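Local coordinates for MexT protein (Pseudomonas aeruginosa, PDB 6L33) that activates transcription of the MexEF-OprN efflux pump, probably as a DNA-binding regulator of the LysR family, of which this chain is the regulatory domain, at residues B[57-62]-B[196-201]; B[47-52]-B[182-187]; B[73-78]-B[201-206]. One frame throughout, in Å; residues are numbered along the deposited sequence.

Interaction 1. Residues B[57-62]-B[196-201]; sequences EISVGV and RWLRSR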
loop_
_atom_site.group_PDB
_atom_site.type_symbol
_atom_site.label_atom_id
_atom_site.label_comp_id
_atom_site.label_asym_id
_atom_site.label_seq_id
_atom_site.Cartn_x
_atom_site.Cartn_y
_atom_site.Cartn_z
ATOM N N GLU B 57 -0.826 8.752 16.039
ATOM C CA GLU B 57 -1.226 7.533 15.341
ATOM C C GLU B 57 -0.168 6.444 15.451
ATOM O O GLU B 57 -0.497 5.253 15.386
ATOM C CB GLU B 57 -1.515 7.841 13.872
ATOM C CG GLU B 57 -2.820 8.581 13.642
ATOM C CD GLU B 57 -2.976 9.053 12.211
ATOM O OE1 GLU B 57 -2.341 10.066 11.846
ATOM O OE2 GLU B 57 -3.731 8.411 11.451
ATOM N N ILE B 58 1.102 6.823 15.592
ATOM C CA ILE B 58 2.189 5.879 15.803
ATOM C C ILE B 58 3.077 6.424 16.909
ATOM O O ILE B 58 3.115 7.627 17.174
ATOM C CB ILE B 58 3.025 5.624 14.524
ATOM C CG1 ILE B 58 3.800 6.885 14.121
ATOM C CG2 ILE B 58 2.141 5.130 13.384
ATOM C CD1 ILE B 58 4.719 6.692 12.921
ATOM N N SER B 59 3.788 5.517 17.574
ATOM C CA SER B 59 4.818 5.921 18.521
ATOM C C SER B 59 6.200 5.955 17.894
ATOM O O SER B 59 7.067 6.695 18.363
ATOM C CB SER B 59 4.834 4.981 19.729
ATOM O OG SER B 59 5.289 3.691 19.364
ATOM N N VAL B 60 6.413 5.176 16.836
ATOM C CA VAL B 60 7.698 5.109 16.157
ATOM C C VAL B 60 7.433 4.715 14.713
ATOM O O VAL B 60 6.461 4.018 14.410
ATOM C CB VAL B 60 8.654 4.114 16.857
ATOM C CG1 VAL B 60 8.059 2.716 16.861
ATOM C CG2 VAL B 60 10.034 4.120 16.207
ATOM N N GLY B 61 8.287 5.184 13.818
ATOM C CA GLY B 61 8.172 4.838 12.416
ATOM C C GLY B 61 9.526 4.522 11.824
ATOM O O GLY B 61 10.549 5.079 12.223
ATOM N N VAL B 62 9.519 3.599 10.868
ATOM C CA VAL B 62 10.685 3.290 10.051
ATOM C C VAL B 62 10.293 3.587 8.612
ATOM O O VAL B 62 9.538 2.827 7.993
ATOM C CB VAL B 62 11.149 1.838 10.217
ATOM C CG1 VAL B 62 12.437 1.606 9.437
ATOM C CG2 VAL B 62 11.348 1.519 11.688
ATOM N N ARG B 196 11.000 2.318 24.564
ATOM C CA ARG B 196 12.410 1.970 24.413
ATOM C C ARG B 196 12.564 0.499 24.057
ATOM O O ARG B 196 13.405 0.131 23.228
ATOM C CB ARG B 196 13.175 2.291 25.701
ATOM C CG ARG B 196 14.475 1.505 25.885
ATOM C CD ARG B 196 14.305 0.299 26.814
ATOM N NE ARG B 196 15.432 -0.625 26.707
ATOM C CZ ARG B 196 15.420 -1.878 27.153
ATOM N NH1 ARG B 196 14.336 -2.368 27.738
ATOM N NH2 ARG B 196 16.494 -2.643 27.011
ATOM N N TRP B 197 11.750 -0.354 24.678
ATOM C CA TRP B 197 11.813 -1.784 24.413
ATOM C C TRP B 197 11.407 -2.099 22.978
ATOM O O TRP B 197 12.085 -2.867 22.286
ATOM C CB TRP B 197 10.922 -2.524 25.409
ATOM C CG TRP B 197 10.823 -3.984 25.166
ATOM C CD1 TRP B 197 11.720 -4.940 25.540
ATOM C CD2 TRP B 197 9.758 -4.668 24.502
ATOM N NE1 TRP B 197 11.280 -6.179 25.146
ATOM C CE2 TRP B 197 10.078 -6.039 24.504
ATOM C CE3 TRP B 197 8.567 -4.253 23.899
ATOM C CZ2 TRP B 197 9.250 -6.996 23.932
ATOM C CZ3 TRP B 197 7.747 -5.205 23.332
ATOM C CH2 TRP B 197 8.088 -6.560 23.361
ATOM N N LEU B 198 10.306 -1.508 22.511
ATOM C CA LEU B 198 9.866 -1.744 21.139
ATOM C C LEU B 198 10.908 -1.261 20.139
ATOM O O LEU B 198 11.240 -1.968 19.180
ATOM C CB LEU B 198 8.523 -1.057 20.892
ATOM C CG LEU B 198 8.034 -1.041 19.442
ATOM C CD1 LEU B 198 7.900 -2.458 18.905
ATOM C CD2 LEU B 198 6.717 -0.292 19.331
ATOM N N ARG B 199 11.444 -0.056 20.354
ATOM C CA ARG B 199 12.430 0.493 19.428
ATOM C C ARG B 199 13.703 -0.343 19.412
ATOM O O ARG B 199 14.285 -0.578 18.346
ATOM C CB ARG B 199 12.740 1.945 19.791
ATOM C CG ARG B 199 11.532 2.866 19.705
ATOM C CD ARG B 199 11.945 4.325 19.676
ATOM N NE ARG B 199 12.791 4.679 20.811
ATOM C CZ ARG B 199 12.339 5.186 21.953
ATOM N NH1 ARG B 199 11.039 5.399 22.121
ATOM N NH2 ARG B 199 13.186 5.479 22.931
ATOM N N SER B 200 14.153 -0.804 20.583
ATOM C CA SER B 200 15.318 -1.682 20.612
ATOM C C SER B 200 15.032 -3.000 19.905
ATOM O O SER B 200 15.947 -3.615 19.345
ATOM C CB SER B 200 15.766 -1.929 22.054
ATOM O OG SER B 200 14.793 -2.653 22.787
ATOM N N ARG B 201 13.771 -3.439 19.898
ATOM C CA ARG B 201 13.422 -4.662 19.182
ATOM C C ARG B 201 13.380 -4.434 17.674
ATOM O O ARG B 201 13.765 -5.321 16.905
ATOM C CB ARG B 201 12.084 -5.207 19.684
ATOM C CG ARG B 201 12.217 -6.308 20.736
ATOM C CD ARG B 201 13.056 -5.839 21.917
ATOM N NE ARG B 201 13.372 -6.912 22.855
ATOM C CZ ARG B 201 14.124 -6.752 23.940
ATOM N NH1 ARG B 201 14.638 -5.563 24.223
ATOM N NH2 ARG B 201 14.361 -7.781 24.743
HETATM O O HOH W 1 8.685 5.244 20.700
#
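Val60 meets the helix segment 196-201 with both of its methyl groups, and this fork is the packed part of the contact. CG1 of Val60 lies 4.1 Å from CD2 of Leu198, while CG2 of Val60 sits 4.0 Å from CD of Arg199 and equally near that residue's CG. The valine's rotation (chi1 60°) places CG1 between the backbone N and the carbonyl carbon and turns CG2 anti to the N, so that each methyl faces a different helix residue. Arg199 thus offers its aliphatic stem to the apolar patch before a bend at chi3 (-55°) carries the guanidinium off.

The other side is looser and polar. A water stands at the edge of the Arg199 guanidinium, in its plane, accepting from NH1 of Arg199 at 2.8 Å and donating to the backbone O of Ser59 at 3.2 Å; no direct hydrogen bond joins the segments. NH1 also donates to the carbonyl O of Gln189, and the group makes a cation-pi contact with Trp185, so its position is fixed from several directions. Ser59 only grazes the helix, its OG being 4.2 Å from CD2 of Leu198 and hydrogen-bonded to Glu195.

This is a strand-against-helix layer of the LysR regulatory domain's alpha/beta fold. Strand 60-62 is flanked in its sheet by strands 9-14 and 181-186; Ile12 of the former touches both Val60 and Leu198, while Trp197 packs helix 193-203 against Leu30 of helix 18-33.

Interaction 2. Residues B[47-52]-B[182-187]; sequences LLMPNL and SMAWRG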
loop_
_atom_site.group_PDB
_atom_site.type_symbol
_atom_site.label_atom_id
_atom_site.label_comp_id
_atom_site.label_asym_id
_atom_site.label_seq_id
_atom_site.Cartn_x
_atom_site.Cartn_y
_atom_site.Cartn_z
ATOM N N LEU B 47 5.912 12.237 3.667
ATOM C CA LEU B 47 4.915 13.292 3.814
ATOM C C LEU B 47 4.001 13.060 5.013
ATOM O O LEU B 47 3.701 14.004 5.751
ATOM C CB LEU B 47 4.069 13.413 2.542
ATOM C CG LEU B 47 4.733 14.013 1.301
ATOM C CD1 LEU B 47 3.711 14.185 0.186
ATOM C CD2 LEU B 47 5.405 15.338 1.628
ATOM N N LEU B 48 3.549 11.822 5.218
ATOM C CA LEU B 48 2.662 11.507 6.332
ATOM C C LEU B 48 3.397 11.388 7.659
ATOM O O LEU B 48 2.750 11.412 8.713
ATOM C CB LEU B 48 1.918 10.197 6.065
ATOM C CG LEU B 48 0.823 10.162 5.001
ATOM C CD1 LEU B 48 0.148 8.800 5.003
ATOM C CD2 LEU B 48 -0.195 11.267 5.234
HETATM N N MSE B 49 4.720 11.261 7.631
HETATM C CA MSE B 49 5.493 10.937 8.827
HETATM C C MSE B 49 5.331 11.943 9.983
HETATM O O MSE B 49 5.075 11.526 11.114
HETATM C CB MSE B 49 6.972 10.776 8.458
HETATM C CG MSE B 49 7.809 10.166 9.550
HETATM SE SE MSE B 49 7.176 8.397 10.062
HETATM C CE MSE B 49 8.231 8.225 11.688
ATOM N N PRO B 50 5.471 13.252 9.730
ATOM C CA PRO B 50 5.212 14.207 10.822
ATOM C C PRO B 50 3.774 14.178 11.308
ATOM O O PRO B 50 3.536 14.356 12.509
ATOM C CB PRO B 50 5.582 15.567 10.209
ATOM C CG PRO B 50 5.601 15.355 8.751
ATOM C CD PRO B 50 5.983 13.935 8.527
ATOM N N ASN B 51 2.810 13.946 10.411
ATOM C CA ASN B 51 1.413 13.843 10.821
ATOM C C ASN B 51 1.188 12.648 11.738
ATOM O O ASN B 51 0.481 12.754 12.748
ATOM C CB ASN B 51 0.505 13.730 9.594
ATOM C CG ASN B 51 0.735 14.837 8.588
ATOM O OD1 ASN B 51 1.813 14.949 8.003
ATOM N ND2 ASN B 51 -0.291 15.652 8.364
ATOM N N LEU B 52 1.766 11.494 11.391
ATOM C CA LEU B 52 1.556 10.289 12.188
ATOM C C LEU B 52 2.126 10.444 13.592
ATOM O O LEU B 52 1.531 9.969 14.568
ATOM C CB LEU B 52 2.181 9.082 11.489
ATOM C CG LEU B 52 1.546 8.635 10.170
ATOM C CD1 LEU B 52 2.409 7.584 9.493
ATOM C CD2 LEU B 52 0.137 8.111 10.400
ATOM N N SER B 182 14.960 6.227 8.017
ATOM C CA SER B 182 15.147 6.658 9.393
ATOM C C SER B 182 14.238 5.872 10.324
ATOM O O SER B 182 13.187 5.369 9.918
ATOM C CB SER B 182 14.847 8.155 9.569
ATOM O OG SER B 182 15.883 8.964 9.046
HETATM N N MSE B 183 14.663 5.767 11.579
HETATM C CA MSE B 183 13.742 5.453 12.658
HETATM C C MSE B 183 13.487 6.747 13.403
HETATM O O MSE B 183 14.426 7.403 13.848
HETATM C CB MSE B 183 14.291 4.389 13.607
HETATM C CG MSE B 183 13.364 4.142 14.789
HETATM SE SE MSE B 183 13.973 2.793 16.052
HETATM C CE MSE B 183 14.459 1.394 14.792
ATOM N N ALA B 184 12.222 7.127 13.523
ATOM C CA ALA B 184 11.863 8.393 14.141
ATOM C C ALA B 184 10.771 8.169 15.172
ATOM O O ALA B 184 9.842 7.384 14.951
ATOM C CB ALA B 184 11.398 9.415 13.100
ATOM N N TRP B 185 10.892 8.864 16.297
ATOM C CA TRP B 185 9.903 8.781 17.357
ATOM C C TRP B 185 9.811 10.143 18.028
ATOM O O TRP B 185 10.650 11.022 17.823
ATOM C CB TRP B 185 10.247 7.672 18.361
ATOM C CG TRP B 185 11.535 7.872 19.100
ATOM C CD1 TRP B 185 11.687 8.391 20.353
ATOM C CD2 TRP B 185 12.854 7.537 18.642
ATOM N NE1 TRP B 185 13.016 8.407 20.702
ATOM C CE2 TRP B 185 13.753 7.888 19.669
ATOM C CE3 TRP B 185 13.360 6.977 17.465
ATOM C CZ2 TRP B 185 15.129 7.700 19.554
ATOM C CZ3 TRP B 185 14.728 6.791 17.352
ATOM C CH2 TRP B 185 15.597 7.152 18.392
ATOM N N ARG B 186 8.769 10.307 18.827
ATOM C CA ARG B 186 8.469 11.575 19.467
ATOM C C ARG B 186 9.271 11.720 20.755
ATOM O O ARG B 186 9.530 10.742 21.462
ATOM C CB ARG B 186 6.975 11.672 19.761
ATOM C CG ARG B 186 6.460 10.503 20.568
ATOM C CD ARG B 186 6.003 9.335 19.703
ATOM N NE ARG B 186 4.802 9.646 18.938
ATOM C CZ ARG B 186 3.622 9.945 19.472
ATOM N NH1 ARG B 186 3.455 9.965 20.789
ATOM N NH2 ARG B 186 2.600 10.216 18.681
ATOM N N GLY B 187 9.664 12.961 21.050
ATOM C CA GLY B 187 10.525 13.208 22.196
ATOM C C GLY B 187 9.937 12.740 23.512
ATOM O O GLY B 187 10.670 12.283 24.394
#
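Met49, a selenomethionine, reaches from helix 49-55 to Ala184 in the middle of strand 181-186, and a strand's alternation of sides explains why that residue receives it. Ser182 starts the segment with its CB directed toward the helix, but its hydroxyl is engaged with Thr65 and makes no contact with residues 47-52. Met183 points away, to the other face of the sheet. Ala184 turns back toward the helix, and its short side chain lets the tip of Met49 come close to the strand: CE of Met49 stands 3.7 Å from CB of Ala184 and also 3.7 Å from the backbone O of Ala184. The reach is set by a CG anti to the backbone N (chi1 -168°) and a bend at chi2 (59°), which leave the terminal methyl, with the selenium behind it, to do the touching.

Trp185 again points away. Arg186 ends the strand, and its side chain curls back so that NH2 of Arg186 comes within 4.3 Å of the backbone O of Leu52, at the guanidinium edge and near its plane, too far for a hydrogen bond. The polar end is held by Gln189, whose side-chain OE1 accepts from NH1 of Arg186.

Leu68, from a loop, touches both Met49 and Ala184 and so completes this small buried apolar cluster. Helix 49-55 packs here on one face of the sheet, in which strand 181-186 runs between strands 60-62 and 72-78, antiparallel to both.

Interaction 3. Residues B[73-78]-B[201-206]; sequences KRKTVR and RISMFI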
loop_
_atom_site.group_PDB
_atom_site.type_symbol
_atom_site.label_atom_id
_atom_site.label_comp_id
_atom_site.label_asym_id
_atom_site.label_seq_id
_atom_site.Cartn_x
_atom_site.Cartn_y
_atom_site.Cartn_z
ATOM N N LYS B 73 12.620 12.659 17.992
ATOM C CA LYS B 73 13.963 12.117 17.872
ATOM C C LYS B 73 14.032 11.199 16.658
ATOM O O LYS B 73 13.030 10.606 16.253
ATOM C CB LYS B 73 14.365 11.350 19.135
ATOM C CG LYS B 73 14.729 12.233 20.325
ATOM C CD LYS B 73 16.230 12.480 20.394
ATOM C CE LYS B 73 16.758 12.338 21.817
ATOM N NZ LYS B 73 16.363 13.480 22.688
ATOM N N ARG B 74 15.222 11.089 16.076
ATOM C CA ARG B 74 15.376 10.291 14.869
ATOM C C ARG B 74 16.741 9.621 14.866
ATOM O O ARG B 74 17.687 10.079 15.512
ATOM C CB ARG B 74 15.188 11.137 13.601
ATOM C CG ARG B 74 16.476 11.598 12.944
ATOM C CD ARG B 74 16.241 12.817 12.064
ATOM N NE ARG B 74 15.772 12.459 10.727
ATOM C CZ ARG B 74 15.365 13.340 9.818
ATOM N NH1 ARG B 74 15.367 14.636 10.101
ATOM N NH2 ARG B 74 14.956 12.927 8.627
ATOM N N LYS B 75 16.823 8.521 14.121
ATOM C CA LYS B 75 18.034 7.720 14.012
ATOM C C LYS B 75 18.121 7.196 12.589
ATOM O O LYS B 75 17.208 6.503 12.126
ATOM C CB LYS B 75 18.017 6.564 15.021
ATOM C CG LYS B 75 18.922 5.393 14.678
ATOM C CD LYS B 75 18.944 4.376 15.813
ATOM C CE LYS B 75 19.882 3.217 15.516
ATOM N NZ LYS B 75 19.203 2.123 14.765
ATOM N N THR B 76 19.198 7.544 11.888
ATOM C CA THR B 76 19.407 7.018 10.547
ATOM C C THR B 76 19.619 5.512 10.616
ATOM O O THR B 76 20.446 5.026 11.393
ATOM C CB THR B 76 20.609 7.690 9.881
ATOM O OG1 THR B 76 20.334 9.080 9.675
ATOM C CG2 THR B 76 20.910 7.036 8.536
ATOM N N VAL B 77 18.858 4.770 9.817
ATOM C CA VAL B 77 19.036 3.329 9.725
ATOM C C VAL B 77 19.659 2.899 8.403
ATOM O O VAL B 77 20.270 1.820 8.353
ATOM C CB VAL B 77 17.709 2.578 9.968
ATOM C CG1 VAL B 77 16.962 3.188 11.145
ATOM C CG2 VAL B 77 16.840 2.585 8.723
ATOM N N ARG B 78 19.553 3.705 7.346
ATOM C CA ARG B 78 20.162 3.365 6.066
ATOM C C ARG B 78 20.206 4.567 5.130
ATOM O O ARG B 78 19.184 5.220 4.894
ATOM C CB ARG B 78 19.406 2.212 5.403
ATOM C CG ARG B 78 20.150 1.558 4.249
ATOM C CD ARG B 78 19.292 0.489 3.597
ATOM N NE ARG B 78 19.998 -0.222 2.537
ATOM C CZ ARG B 78 20.167 0.255 1.309
ATOM N NH1 ARG B 78 20.819 -0.457 0.398
ATOM N NH2 ARG B 78 19.686 1.449 0.991
ATOM N N ARG B 201 13.771 -3.439 19.898
ATOM C CA ARG B 201 13.422 -4.662 19.182
ATOM C C ARG B 201 13.380 -4.434 17.674
ATOM O O ARG B 201 13.765 -5.321 16.905
ATOM C CB ARG B 201 12.084 -5.207 19.684
ATOM C CG ARG B 201 12.217 -6.308 20.736
ATOM C CD ARG B 201 13.056 -5.839 21.917
ATOM N NE ARG B 201 13.372 -6.912 22.855
ATOM C CZ ARG B 201 14.124 -6.752 23.940
ATOM N NH1 ARG B 201 14.638 -5.563 24.223
ATOM N NH2 ARG B 201 14.361 -7.781 24.743
ATOM N N ILE B 202 12.922 -3.259 17.231
ATOM C CA ILE B 202 12.975 -2.941 15.806
ATOM C C ILE B 202 14.420 -2.860 15.334
ATOM O O ILE B 202 14.770 -3.367 14.260
ATOM C CB ILE B 202 12.223 -1.630 15.505
ATOM C CG1 ILE B 202 10.771 -1.707 15.976
ATOM C CG2 ILE B 202 12.281 -1.326 14.012
ATOM C CD1 ILE B 202 9.821 -2.217 14.927
ATOM N N SER B 203 15.282 -2.214 16.124
ATOM C CA SER B 203 16.676 -2.039 15.731
ATOM C C SER B 203 17.427 -3.360 15.657
ATOM O O SER B 203 18.462 -3.435 14.987
ATOM C CB SER B 203 17.379 -1.092 16.702
ATOM O OG SER B 203 16.715 0.159 16.762
HETATM N N MSE B 204 16.925 -4.398 16.316
HETATM C CA MSE B 204 17.548 -5.713 16.296
HETATM C C MSE B 204 17.435 -6.356 14.912
HETATM O O MSE B 204 18.125 -7.331 14.613
HETATM C CB MSE B 204 16.905 -6.606 17.360
HETATM C CG MSE B 204 17.620 -7.917 17.631
HETATM SE SE MSE B 204 16.471 -9.171 18.583
HETATM C CE MSE B 204 15.587 -7.911 19.779
ATOM N N PHE B 205 16.572 -5.796 14.063
ATOM C CA PHE B 205 16.322 -6.349 12.740
ATOM C C PHE B 205 16.621 -5.384 11.601
ATOM O O PHE B 205 16.494 -5.774 10.433
ATOM C CB PHE B 205 14.869 -6.830 12.636
ATOM C CG PHE B 205 14.548 -7.968 13.558
ATOM C CD1 PHE B 205 14.942 -9.258 13.246
ATOM C CD2 PHE B 205 13.867 -7.749 14.742
ATOM C CE1 PHE B 205 14.655 -10.311 14.095
ATOM C CE2 PHE B 205 13.577 -8.796 15.595
ATOM C CZ PHE B 205 13.970 -10.079 15.271
ATOM N N ILE B 206 17.011 -4.148 11.892
ATOM C CA ILE B 206 17.428 -3.221 10.845
ATOM C C ILE B 206 18.563 -2.339 11.349
ATOM O O ILE B 206 19.521 -2.069 10.623
ATOM C CB ILE B 206 16.251 -2.363 10.345
ATOM C CG1 ILE B 206 16.668 -1.566 9.105
ATOM C CG2 ILE B 206 15.772 -1.423 11.439
ATOM C CD1 ILE B 206 16.877 -2.418 7.868
#
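Val77 and Ile206 cross at about a right angle, CG2 of Val77 lying 4.2 Å from CG1 of Ile206. Each turns its CB toward the other segment, and the valine's chi1 of -43° sets CG2 between the backbone N and the carbonyl carbon, where it meets the isoleucine. Ile206, the last modelled residue, extends CG1 anti to its own N, so a single methylene makes the closest apolar approach; the contact lies at the surface.

Lys75, on the same side of the strand as Val77, comes to the helix differently. Its chain is extended through chi3 and bends only at the end (chi4 -88°), which leaves NZ of Lys75 3.7 Å from OG of Ser203 and 4.2 Å from CB of Ser203. That is proximity without a hydrogen bond: the Ser203 hydroxyl is bonded to the carbonyl O of Arg199, one turn back along the helix.

The backbone of 201-206 turns as it leaves the helix, the amide N of Phe205 bonding to the carbonyl O of Ile202 at 3.0 Å, and this brings Ser203 and Ile206 to the same strand. On the strand, a classic beta bulge sets Val77 and Arg78 both opposite Leu181, interrupting the usual alternation. Arg78 then forms a salt bridge with Asp155 of helix 155-164. Within this chain, strand 72-78 is an outermost strand of its sheet, next to strand 181-186, whose Met183 touches Ile202 and Ser203, while Leu22 and Leu26 of helix 18-33 also touch Ile202.

Overall arrangement
All three contacts build one alpha/beta half of the regulatory domain, around a single mixed sheet. The centres of interactions 1 and 3 lie about 9 Å apart, those of interactions 1 and 2 about 10 Å, and those of interactions 2 and 3 about 13 Å. Neighbouring strands 60-62, 181-186 and 72-78 carry them; helix 193-203 serves interactions 1 and 3, whose segments overlap at Arg201, while helix 49-55 of interaction 2 packs on the opposite face. Along the chain the first segments come in the order 2, 1, 3 and the second segments follow in that same order. The C-terminal part thus returns, after the second sheet, to complete the first subdomain, as in periplasmic-binding-protein-like folds.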